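Long-range contacts in listeria nuclear targeted protein A (Listeria monocytogenes, PDB 4CIH), which relieves the repression of host interferon-stimulated genes by keeping the chromatin repressor BAHD1 from being recruited to them: residues 85-89 / 127-132; 88-92 / 118-124. The protein carries 2 engineered substitutions. One frame throughout, in Å; residues are numbered along the deposited sequence.

Contact 1. Residues 85-89 / 127-132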
loop_
_atom_site.group_PDB
_atom_site.type_symbol
_atom_site.label_atom_id
_atom_site.label_comp_id
_atom_site.label_asym_id
_atom_site.label_seq_id
_atom_site.Cartn_x
_atom_site.Cartn_y
_atom_site.Cartn_z
ATOM N N ILE A 85 -11.723 0.625 1.129
ATOM C CA ILE A 85 -10.863 0.754 -0.024
ATOM C C ILE A 85 -9.406 0.712 0.419
ATOM O O ILE A 85 -8.649 -0.158 -0.026
ATOM C CB ILE A 85 -11.168 2.040 -0.812
ATOM C CG1 ILE A 85 -10.335 2.107 -2.086
ATOM C CG2 ILE A 85 -10.952 3.280 0.035
ATOM C CD1 ILE A 85 -11.136 1.827 -3.327
ATOM N N PHE A 86 -9.009 1.624 1.302
ATOM C CA PHE A 86 -7.603 1.712 1.706
ATOM C C PHE A 86 -7.057 0.350 2.127
ATOM O O PHE A 86 -5.910 0.043 1.882
ATOM C CB PHE A 86 -7.456 2.747 2.817
ATOM C CG PHE A 86 -6.113 2.756 3.490
ATOM C CD1 PHE A 86 -5.756 1.752 4.392
ATOM C CD2 PHE A 86 -5.243 3.818 3.297
ATOM C CE1 PHE A 86 -4.535 1.782 5.032
ATOM C CE2 PHE A 86 -4.021 3.850 3.914
ATOM C CZ PHE A 86 -3.660 2.830 4.785
ATOM N N LYS A 87 -7.900 -0.495 2.695
ATOM C CA LYS A 87 -7.476 -1.845 3.080
ATOM C C LYS A 87 -7.230 -2.616 1.813
ATOM O O LYS A 87 -6.203 -3.306 1.678
ATOM C CB LYS A 87 -8.505 -2.567 3.986
ATOM C CG LYS A 87 -7.887 -3.159 5.271
ATOM C CD LYS A 87 -8.762 -4.188 6.020
ATOM C CE LYS A 87 -7.945 -5.402 6.429
ATOM N NZ LYS A 87 -8.584 -6.739 6.191
ATOM N N GLU A 88 -8.139 -2.475 0.860
ATOM C CA GLU A 88 -7.980 -3.159 -0.419
ATOM C C GLU A 88 -6.816 -2.580 -1.274
ATOM O O GLU A 88 -6.062 -3.341 -1.866
ATOM C CB GLU A 88 -9.281 -3.125 -1.240
ATOM C CG GLU A 88 -10.340 -4.229 -1.040
ATOM C CD GLU A 88 -11.690 -3.645 -1.435
ATOM O OE1 GLU A 88 -11.599 -2.526 -1.962
ATOM O OE2 GLU A 88 -12.797 -4.209 -1.208
ATOM N N TRP A 89 -6.741 -1.249 -1.378
ATOM C CA TRP A 89 -5.677 -0.486 -2.091
ATOM C C TRP A 89 -4.222 -0.711 -1.544
ATOM O O TRP A 89 -3.304 -1.028 -2.304
ATOM C CB TRP A 89 -6.069 1.010 -2.039
ATOM C CG TRP A 89 -5.189 1.984 -2.777
ATOM C CD1 TRP A 89 -5.322 2.380 -4.069
ATOM C CD2 TRP A 89 -4.051 2.686 -2.251
ATOM N NE1 TRP A 89 -4.320 3.259 -4.391
ATOM C CE2 TRP A 89 -3.525 3.457 -3.295
ATOM C CE3 TRP A 89 -3.428 2.729 -0.998
ATOM C CZ2 TRP A 89 -2.422 4.291 -3.124
ATOM C CZ3 TRP A 89 -2.336 3.521 -0.833
ATOM C CH2 TRP A 89 -1.831 4.300 -1.890
ATOM N N VAL A 127 -9.027 1.516 -10.158
ATOM C CA VAL A 127 -10.331 1.652 -9.458
ATOM C C VAL A 127 -10.141 1.874 -7.963
ATOM O O VAL A 127 -10.790 2.729 -7.384
ATOM C CB VAL A 127 -11.346 0.488 -9.646
ATOM C CG1 VAL A 127 -12.510 0.663 -8.683
ATOM C CG2 VAL A 127 -11.899 0.414 -11.064
ATOM N N ARG A 128 -9.312 1.084 -7.294
ATOM C CA ARG A 128 -9.122 1.416 -5.879
ATOM C C ARG A 128 -8.495 2.832 -5.742
ATOM O O ARG A 128 -8.843 3.604 -4.849
ATOM C CB ARG A 128 -8.325 0.327 -5.140
ATOM C CG ARG A 128 -9.152 -0.753 -4.409
ATOM C CD ARG A 128 -10.600 -0.930 -4.858
ATOM N NE ARG A 128 -10.779 -1.849 -5.992
ATOM C CZ ARG A 128 -11.816 -2.680 -6.126
ATOM N NH1 ARG A 128 -12.749 -2.732 -5.184
ATOM N NH2 ARG A 128 -11.923 -3.477 -7.191
ATOM N N THR A 129 -7.566 3.181 -6.627
ATOM C CA THR A 129 -6.855 4.459 -6.490
ATOM C C THR A 129 -7.801 5.593 -6.780
ATOM O O THR A 129 -7.810 6.597 -6.064
ATOM C CB THR A 129 -5.670 4.609 -7.440
ATOM O OG1 THR A 129 -6.149 5.022 -8.732
ATOM C CG2 THR A 129 -4.837 3.330 -7.524
ATOM N N ASN A 130 -8.599 5.455 -7.836
ATOM C CA ASN A 130 -9.643 6.429 -8.079
ATOM C C ASN A 130 -10.587 6.518 -6.906
ATOM O O ASN A 130 -11.068 7.591 -6.557
ATOM C CB ASN A 130 -10.467 6.051 -9.302
ATOM C CG ASN A 130 -10.057 6.801 -10.540
ATOM O OD1 ASN A 130 -9.151 7.646 -10.521
ATOM N ND2 ASN A 130 -10.708 6.473 -11.641
ATOM N N LYS A 131 -10.914 5.381 -6.338
ATOM C CA LYS A 131 -11.810 5.366 -5.183
ATOM C C LYS A 131 -11.134 5.860 -3.921
ATOM O O LYS A 131 -11.751 6.579 -3.108
ATOM C CB LYS A 131 -12.415 3.980 -4.995
ATOM C CG LYS A 131 -13.576 3.720 -5.940
ATOM C CD LYS A 131 -14.506 2.585 -5.504
ATOM C CE LYS A 131 -15.866 2.719 -6.177
ATOM N NZ LYS A 131 -16.585 1.412 -6.244
ATOM N N LEU A 132 -9.863 5.520 -3.749
ATOM C CA LEU A 132 -9.150 5.958 -2.529
ATOM C C LEU A 132 -9.036 7.457 -2.579
ATOM O O LEU A 132 -9.230 8.151 -1.560
ATOM C CB LEU A 132 -7.745 5.368 -2.430
ATOM C CG LEU A 132 -7.137 5.465 -1.019
ATOM C CD1 LEU A 132 -5.714 4.976 -0.983
ATOM C CD2 LEU A 132 -7.163 6.892 -0.493
#

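Contact 2. Residues 88-92 / 118-124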
loop_
_atom_site.group_PDB
_atom_site.type_symbol
_atom_site.label_atom_id
_atom_site.label_comp_id
_atom_site.label_asym_id
_atom_site.label_seq_id
_atom_site.Cartn_x
_atom_site.Cartn_y
_atom_site.Cartn_z
ATOM N N GLU A 88 -8.139 -2.475 0.860
ATOM C CA GLU A 88 -7.980 -3.159 -0.419
ATOM C C GLU A 88 -6.816 -2.580 -1.274
ATOM O O GLU A 88 -6.062 -3.341 -1.866
ATOM C CB GLU A 88 -9.281 -3.125 -1.240
ATOM C CG GLU A 88 -10.340 -4.229 -1.040
ATOM C CD GLU A 88 -11.690 -3.645 -1.435
ATOM O OE1 GLU A 88 -11.599 -2.526 -1.962
ATOM O OE2 GLU A 88 -12.797 -4.209 -1.208
ATOM N N TRP A 89 -6.741 -1.249 -1.378
ATOM C CA TRP A 89 -5.677 -0.486 -2.091
ATOM C C TRP A 89 -4.222 -0.711 -1.544
ATOM O O TRP A 89 -3.304 -1.028 -2.304
ATOM C CB TRP A 89 -6.069 1.010 -2.039
ATOM C CG TRP A 89 -5.189 1.984 -2.777
ATOM C CD1 TRP A 89 -5.322 2.380 -4.069
ATOM C CD2 TRP A 89 -4.051 2.686 -2.251
ATOM N NE1 TRP A 89 -4.320 3.259 -4.391
ATOM C CE2 TRP A 89 -3.525 3.457 -3.295
ATOM C CE3 TRP A 89 -3.428 2.729 -0.998
ATOM C CZ2 TRP A 89 -2.422 4.291 -3.124
ATOM C CZ3 TRP A 89 -2.336 3.521 -0.833
ATOM C CH2 TRP A 89 -1.831 4.300 -1.890
ATOM N N SER A 90 -4.039 -0.582 -0.235
ATOM C CA SER A 90 -2.751 -0.877 0.455
ATOM C C SER A 90 -2.228 -2.317 0.373
ATOM O O SER A 90 -1.019 -2.557 0.170
ATOM C CB SER A 90 -2.941 -0.555 1.913
ATOM O OG SER A 90 -3.909 -1.457 2.433
ATOM N N GLU A 91 -3.105 -3.298 0.594
ATOM C CA GLU A 91 -2.635 -4.659 0.477
ATOM C C GLU A 91 -2.047 -4.829 -0.896
ATOM O O GLU A 91 -0.838 -5.025 -1.053
ATOM C CB GLU A 91 -3.733 -5.682 0.759
ATOM C CG GLU A 91 -3.638 -6.309 2.138
ATOM C CD GLU A 91 -2.361 -7.105 2.368
ATOM O OE1 GLU A 91 -2.009 -7.961 1.525
ATOM O OE2 GLU A 91 -1.725 -6.916 3.416
ATOM N N PHE A 92 -2.910 -4.702 -1.887
ATOM C CA PHE A 92 -2.566 -4.889 -3.291
ATOM C C PHE A 92 -1.123 -4.456 -3.656
ATOM O O PHE A 92 -0.338 -5.188 -4.292
ATOM C CB PHE A 92 -3.579 -4.098 -4.109
ATOM C CG PHE A 92 -3.262 -4.060 -5.565
ATOM C CD1 PHE A 92 -3.375 -5.207 -6.340
ATOM C CD2 PHE A 92 -2.835 -2.898 -6.159
ATOM C CE1 PHE A 92 -3.085 -5.185 -7.690
ATOM C CE2 PHE A 92 -2.541 -2.867 -7.509
ATOM C CZ PHE A 92 -2.656 -4.011 -8.276
ATOM N N TYR A 118 -6.631 -11.166 -7.570
ATOM C CA TYR A 118 -6.962 -9.987 -8.371
ATOM C C TYR A 118 -7.152 -10.328 -9.845
ATOM O O TYR A 118 -6.208 -10.206 -10.650
ATOM C CB TYR A 118 -5.916 -8.888 -8.203
ATOM C CG TYR A 118 -5.623 -8.514 -6.764
ATOM C CD1 TYR A 118 -6.487 -7.703 -6.042
ATOM C CD2 TYR A 118 -4.462 -8.958 -6.136
ATOM C CE1 TYR A 118 -6.205 -7.355 -4.726
ATOM C CE2 TYR A 118 -4.184 -8.623 -4.824
ATOM C CZ TYR A 118 -5.053 -7.813 -4.124
ATOM O OH TYR A 118 -4.768 -7.474 -2.818
ATOM N N PRO A 119 -8.377 -10.776 -10.193
ATOM C CA PRO A 119 -8.821 -11.119 -11.539
ATOM C C PRO A 119 -8.250 -10.198 -12.626
ATOM O O PRO A 119 -7.687 -10.690 -13.614
ATOM C CB PRO A 119 -10.343 -10.969 -11.437
ATOM C CG PRO A 119 -10.649 -11.353 -10.016
ATOM C CD PRO A 119 -9.419 -11.087 -9.193
ATOM N N ASN A 120 -8.317 -8.882 -12.404
ATOM C CA ASN A 120 -8.020 -7.905 -13.464
ATOM C C ASN A 120 -7.098 -6.799 -13.018
ATOM O O ASN A 120 -7.544 -5.737 -12.556
ATOM C CB ASN A 120 -9.316 -7.326 -13.971
ATOM C CG ASN A 120 -10.016 -8.298 -14.842
ATOM O OD1 ASN A 120 -9.406 -9.293 -15.191
ATOM N ND2 ASN A 120 -11.295 -8.074 -15.147
ATOM N N GLN A 121 -5.803 -7.057 -13.138
ATOM C CA GLN A 121 -4.869 -6.352 -12.269
ATOM C C GLN A 121 -4.865 -4.842 -12.392
ATOM O O GLN A 121 -4.604 -4.160 -11.404
ATOM C CB GLN A 121 -3.465 -6.879 -12.439
ATOM C CG GLN A 121 -3.282 -8.274 -11.897
ATOM C CD GLN A 121 -1.965 -8.806 -12.364
ATOM O OE1 GLN A 121 -1.138 -8.023 -12.811
ATOM N NE2 GLN A 121 -1.753 -10.116 -12.280
ATOM N N ILE A 122 -5.161 -4.317 -13.579
ATOM C CA ILE A 122 -5.199 -2.856 -13.760
ATOM C C ILE A 122 -6.566 -2.254 -13.392
ATOM O O ILE A 122 -6.658 -1.258 -12.649
ATOM C CB ILE A 122 -4.800 -2.477 -15.203
ATOM C CG1 ILE A 122 -3.391 -3.004 -15.522
ATOM C CG2 ILE A 122 -4.913 -0.976 -15.422
ATOM C CD1 ILE A 122 -3.150 -3.291 -16.990
ATOM N N ILE A 123 -7.624 -2.876 -13.913
ATOM C CA ILE A 123 -9.001 -2.515 -13.616
ATOM C C ILE A 123 -9.200 -2.349 -12.087
ATOM O O ILE A 123 -10.040 -1.547 -11.613
ATOM C CB ILE A 123 -9.956 -3.593 -14.185
ATOM C CG1 ILE A 123 -9.721 -3.839 -15.690
ATOM C CG2 ILE A 123 -11.419 -3.327 -13.812
ATOM C CD1 ILE A 123 -9.264 -2.651 -16.531
ATOM N N PHE A 124 -8.427 -3.117 -11.321
ATOM C CA PHE A 124 -8.333 -2.916 -9.873
ATOM C C PHE A 124 -7.410 -1.736 -9.454
ATOM O O PHE A 124 -7.869 -0.868 -8.725
ATOM C CB PHE A 124 -7.915 -4.229 -9.193
ATOM C CG PHE A 124 -8.116 -4.235 -7.707
ATOM C CD1 PHE A 124 -7.153 -3.705 -6.860
ATOM C CD2 PHE A 124 -9.268 -4.751 -7.155
ATOM C CE1 PHE A 124 -7.348 -3.704 -5.488
ATOM C CE2 PHE A 124 -9.457 -4.767 -5.787
ATOM C CZ PHE A 124 -8.501 -4.265 -4.951
#

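Contact 1. Residues 85-89 / 127-132
The one charged link here is a loose salt bridge: R128 NH1 lies 3.4 Å from E88 OE1, and the hydrogen bond within it is weak, with an N-H...O angle of 133°. It sits at the partly exposed border of the interface. T129 turns its hydroxyl back to its own helix, where OG1 bonds to the backbone carbonyl of the engineered D126, while its methyl CG2 comes up to the edge of the W89 indole, 3.2 Å from NE1. That indole nitrogen is buried here and has no hydrogen-bond partner in the model. The two segments belong to helices 77-103 and 121-139 of the four-helical up-and-down bundle, and they run roughly antiparallel, at 143° with their axes 9.3 Å apart at closest approach. Antiparallel register brings W89 level with R128 (CA to CA 5.5 Å) and I85 level with L132 (CA to CA 6.0 Å). L132 points its CA-to-CB bond at the opposite helix and lays CD1 over the six-membered ring of W89, a CH-pi contact. I85, itself buried, packs beside it, with its CG1 4.2 Å from CB of L132. F86 touches L132 more lightly, CD2 to CD1 at 4.5 Å. It is directed sideways and packs on L16 of helix 8-34 and on Q60 and I63 of helix 42-63.

Contact 2. Residues 88-92 / 118-124
Y118 opens the segment as the first residue to leave helical geometry after helix 109-117, and its side chain is directed back at helix 77-103. The phenol ring offers a face to F92: the edge of the F92 ring meets it in a T-shaped (edge-to-face) pair, centroids 5.0 Å apart and planes at 78°, with F92 CD1 3.8 Å from Y118 CZ. The hydroxyl reaches the helix backbone, OH lying 3.4 Å from F92 CA and 4.1 Å from E91 CB, but it makes no hydrogen bond to this segment; its 3.5 Å separation from F92 N has a poor angle. P119 and N120 then carry the chain through the short break, N120 taking the N-cap position without a capping bond from its side chain. Here the last arm of the four-helical up-and-down bundle is broken into helices 109-117 and 121-139, and the break lies against the middle of helix 77-103. Q121 begins the second of these helices and contributes mainly backbone, its O lying 3.7 Å from F92 CZ. One turn on, F124 N bonds to N120 O (3.0 Å), and the F124 side chain is aimed at helix 77-103. Its ring lies obliquely to that of F92, centroids 5.4 Å apart and planes at 50°, so that F92, Y118 and F124 form an aromatic cluster, which F114 of helix 109-117 extends. Along the helix, F124 also covers E88, its CZ 4.0 Å from E88 CB and its CE1 3.9 Å from E88 O.

Overall arrangement
Both contacts hold helix 77-103 against the last long helix, 121-139, or the short break leading into it, and they lie about 8 Å apart, centre to centre. E88 and W89 belong to both segments on helix 77-103, but they behave differently: W89 serves contact 1 and points away from contact 2, whereas E88 takes part in both, reaching R128 in the first and lying against F124 in the second. Contact 1 is the more buried, a helix-helix face of aliphatic and indole packing with a weak ion pair at its border. Contact 2 lies nearer the surface, buries less area, has no hydrogen bond across it and relies on aromatic rings.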